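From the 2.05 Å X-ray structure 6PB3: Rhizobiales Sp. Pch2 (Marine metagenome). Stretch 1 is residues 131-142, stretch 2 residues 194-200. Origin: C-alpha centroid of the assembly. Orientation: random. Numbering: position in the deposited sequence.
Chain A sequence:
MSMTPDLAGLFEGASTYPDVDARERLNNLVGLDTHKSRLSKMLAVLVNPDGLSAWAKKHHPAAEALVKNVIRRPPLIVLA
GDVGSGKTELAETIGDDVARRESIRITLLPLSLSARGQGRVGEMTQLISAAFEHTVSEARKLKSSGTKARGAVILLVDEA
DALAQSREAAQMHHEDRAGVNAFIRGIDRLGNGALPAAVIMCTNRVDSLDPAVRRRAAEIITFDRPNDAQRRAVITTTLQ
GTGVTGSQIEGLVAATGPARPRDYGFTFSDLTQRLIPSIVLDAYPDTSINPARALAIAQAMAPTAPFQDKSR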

# COMPACT_ATOMS: atom_id res chain seq x y z
N ALA A 131 19.48 25.78 19.58
CA ALA A 131 19.95 24.69 20.43
C ALA A 131 21.41 24.38 20.17
O ALA A 131 22.20 24.20 21.11
N PHE A 132 21.81 24.32 18.90
CA PHE A 132 23.20 24.00 18.59
C PHE A 132 24.12 25.15 18.95
O PHE A 132 25.24 24.92 19.43
N GLU A 133 23.68 26.39 18.75
CA GLU A 133 24.51 27.52 19.14
C GLU A 133 24.73 27.53 20.65
O GLU A 133 25.86 27.75 21.13
N HIS A 134 23.67 27.30 21.42
CA HIS A 134 23.82 27.22 22.87
C HIS A 134 24.74 26.07 23.26
O HIS A 134 25.63 26.24 24.09
N THR A 135 24.56 24.91 22.63
CA THR A 135 25.38 23.75 22.95
C THR A 135 26.86 24.04 22.71
O THR A 135 27.71 23.71 23.55
N VAL A 136 27.18 24.69 21.58
CA VAL A 136 28.56 25.06 21.29
C VAL A 136 29.10 26.01 22.35
O VAL A 136 30.21 25.84 22.85
N SER A 137 28.31 27.03 22.70
CA SER A 137 28.77 28.01 23.68
C SER A 137 29.08 27.35 25.02
O SER A 137 30.16 27.55 25.59
N GLU A 138 28.14 26.55 25.53
CA GLU A 138 28.35 25.89 26.82
C GLU A 138 29.54 24.94 26.77
O GLU A 138 30.32 24.86 27.73
N ALA A 139 29.71 24.22 25.66
CA ALA A 139 30.84 23.30 25.54
C ALA A 139 32.17 24.05 25.54
O ALA A 139 33.18 23.52 26.02
N ARG A 140 32.20 25.26 24.98
CA ARG A 140 33.42 26.07 25.03
C ARG A 140 33.75 26.48 26.46
O ARG A 140 34.92 26.45 26.87
N LYS A 141 32.74 26.90 27.22
CA LYS A 141 32.94 27.20 28.64
C LYS A 141 33.52 26.00 29.38
O LYS A 141 34.45 26.15 30.18
N LEU A 142 33.01 24.81 29.10
CA LEU A 142 33.50 23.59 29.73
C LEU A 142 34.91 23.25 29.27
O LEU A 142 35.59 22.43 29.89
N ALA A 194 36.88 20.35 18.78
CA ALA A 194 37.18 19.41 19.85
C ALA A 194 36.25 19.59 21.05
O ALA A 194 36.58 19.14 22.15
N LEU A 195 35.11 20.24 20.85
CA LEU A 195 34.24 20.58 21.96
C LEU A 195 33.66 19.31 22.58
O LEU A 195 33.20 18.42 21.86
N PRO A 196 33.67 19.21 23.90
CA PRO A 196 33.08 18.04 24.61
C PRO A 196 31.56 18.08 24.59
O PRO A 196 30.89 18.46 25.56
N ALA A 197 30.99 17.68 23.44
CA ALA A 197 29.55 17.71 23.23
C ALA A 197 29.13 16.57 22.31
O ALA A 197 29.87 16.21 21.39
N ALA A 198 27.95 16.00 22.58
CA ALA A 198 27.38 14.91 21.78
C ALA A 198 25.87 15.08 21.66
O ALA A 198 25.23 15.77 22.47
N VAL A 199 25.29 14.41 20.67
CA VAL A 199 23.86 14.47 20.40
C VAL A 199 23.30 13.05 20.47
O VAL A 199 23.87 12.13 19.86
N ILE A 200 22.20 12.89 21.18
CA ILE A 200 21.44 11.65 21.20
C ILE A 200 20.12 11.92 20.51
O ILE A 200 19.41 12.87 20.87

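No hydrogen bond crosses between these two stretches, and the contact is carried mainly by small and aliphatic side chains, with one aromatic ring. The closest CA pair involves an alanine: the CA of A139 is 5.6 Å from the CA of L195. At the other end the spacing is much wider, with the CA of F132 9.7 Å from the CA of V199. The helix and the strand run at 144° to each other, closer to antiparallel than to parallel, and their axes come no nearer than 9.6 Å. The close pair lies where stretch 2 is still in the loop before the strand. Together the two stretches bury 365 Å².

A139 sits where the backbones are close. Its CB points toward stretch 2 and touches three residues in a row. A139 CB is 3.8 Å from L195 CB, 4.1 Å from P196 CD and 4.1 Å from A197 CB. The carbonyl also takes part, with A139 O 3.6 Å from P196 CD. This is a close packing contact.

L195 has the largest covered area of the contact. It points toward the helix with chi1 m and chi2 t. Its two methyls reach different helix residues. L195 CD1 lies 3.7 Å from CG1 of V136, which is in the t rotamer. L195 CD2 lies 3.5 Å from CG of R140. The CA-to-CB bond of R140 points away from stretch 2, yet the aliphatic start of its side chain still covers the leucine. Its chi1 is m, and chi2 and chi3 are t.

The CA-to-CB bond of P196 points sideways, and its ring has C-gamma endo pucker. L142 adds a looser contact beside it: L142 CB is 4.4 Å from P196 CG. L142 points toward stretch 2 with chi1 m and chi2 t.

In the strand, side chains alternate. A197 and V199 point toward the helix, while A198 points away. A197 CB also meets T135, at 4.1 Å from T135 CG2. T135 has chi1 m. Its hydroxyl turns back to its own helix, where T135 OG1 donates to A131 O at 2.6 Å. That bond satisfies the polar group within the helix and leaves the methyl to pack against the alanine.

F132 bridges the wide end. Its CA-to-CB bond points sideways, but with chi1 m at -86° and chi2 at -71° the ring end comes nearer to the strand. F132 CE1 lies 4.0 Å from V199 CG2, and the methyl approaches the ring obliquely. V199 is in the t rotamer.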

# COMPACT_ATOMS: atom_id res chain seq x y z
CB ALA A 131 19.08 23.45 20.21
CB PHE A 132 23.35 23.64 17.12
CG PHE A 132 23.09 22.19 16.84
CD1 PHE A 132 23.98 21.23 17.27
CD2 PHE A 132 21.94 21.80 16.18
CE1 PHE A 132 23.75 19.90 17.01
CE2 PHE A 132 21.70 20.47 15.93
CZ PHE A 132 22.60 19.52 16.34
CB GLU A 133 23.88 28.83 18.70
CG GLU A 133 24.74 30.04 19.07
CD GLU A 133 26.11 29.98 18.43
OE1 GLU A 133 26.23 29.45 17.31
OE2 GLU A 133 27.08 30.47 19.05
CB HIS A 134 22.44 27.05 23.52
CG HIS A 134 22.47 27.08 25.02
ND1 HIS A 134 22.19 25.97 25.79
CD2 HIS A 134 22.73 28.08 25.90
CE1 HIS A 134 22.28 26.28 27.07
NE2 HIS A 134 22.61 27.56 27.16
CB THR A 135 24.93 22.55 22.14
OG1 THR A 135 23.53 22.34 22.35
CG2 THR A 135 25.68 21.30 22.56
CB VAL A 136 28.65 25.67 19.88
CG1 VAL A 136 30.05 26.21 19.61
CG2 VAL A 136 28.26 24.64 18.82
CB SER A 137 27.72 29.11 23.85
OG SER A 137 28.06 30.00 24.90
CB GLU A 138 27.09 25.15 27.24
CG GLU A 138 26.03 26.07 27.82
CD GLU A 138 26.53 26.81 29.05
OE1 GLU A 138 27.06 26.14 29.97
OE2 GLU A 138 26.42 28.05 29.08
CB ALA A 139 30.69 22.45 24.28
CB ARG A 140 33.27 27.31 24.14
CG ARG A 140 33.47 27.06 22.65
CD ARG A 140 33.20 28.31 21.82
NE ARG A 140 33.21 28.02 20.39
CZ ARG A 140 32.46 28.66 19.49
NH1 ARG A 140 31.63 29.63 19.89
NH2 ARG A 140 32.51 28.34 18.21
CB LYS A 141 31.62 27.64 29.27
CG LYS A 141 31.63 27.68 30.78
CD LYS A 141 30.30 28.15 31.35
CE LYS A 141 30.35 28.25 32.87
NZ LYS A 141 29.11 28.84 33.46
CB LEU A 142 32.56 22.43 29.43
CG LEU A 142 31.14 22.61 29.95
CD1 LEU A 142 30.40 21.29 29.88
CD2 LEU A 142 31.15 23.16 31.37
CB ALA A 194 38.63 19.55 20.28
CB LEU A 195 33.11 21.49 21.49
CG LEU A 195 33.53 22.73 20.71
CD1 LEU A 195 32.34 23.35 20.00
CD2 LEU A 195 34.19 23.75 21.63
CB PRO A 196 33.64 18.20 26.02
CG PRO A 196 33.75 19.69 26.20
CD PRO A 196 34.15 20.24 24.84
CB ALA A 197 29.11 19.05 22.63
CB ALA A 198 27.68 13.54 22.39
CB VAL A 199 23.54 15.09 19.02
CG1 VAL A 199 22.02 15.30 18.88
CG2 VAL A 199 24.30 16.39 18.81
CB ILE A 200 21.19 11.13 22.63
CG1 ILE A 200 22.52 10.88 23.35
CG2 ILE A 200 20.28 9.88 22.58
CD1 ILE A 200 22.37 10.58 24.84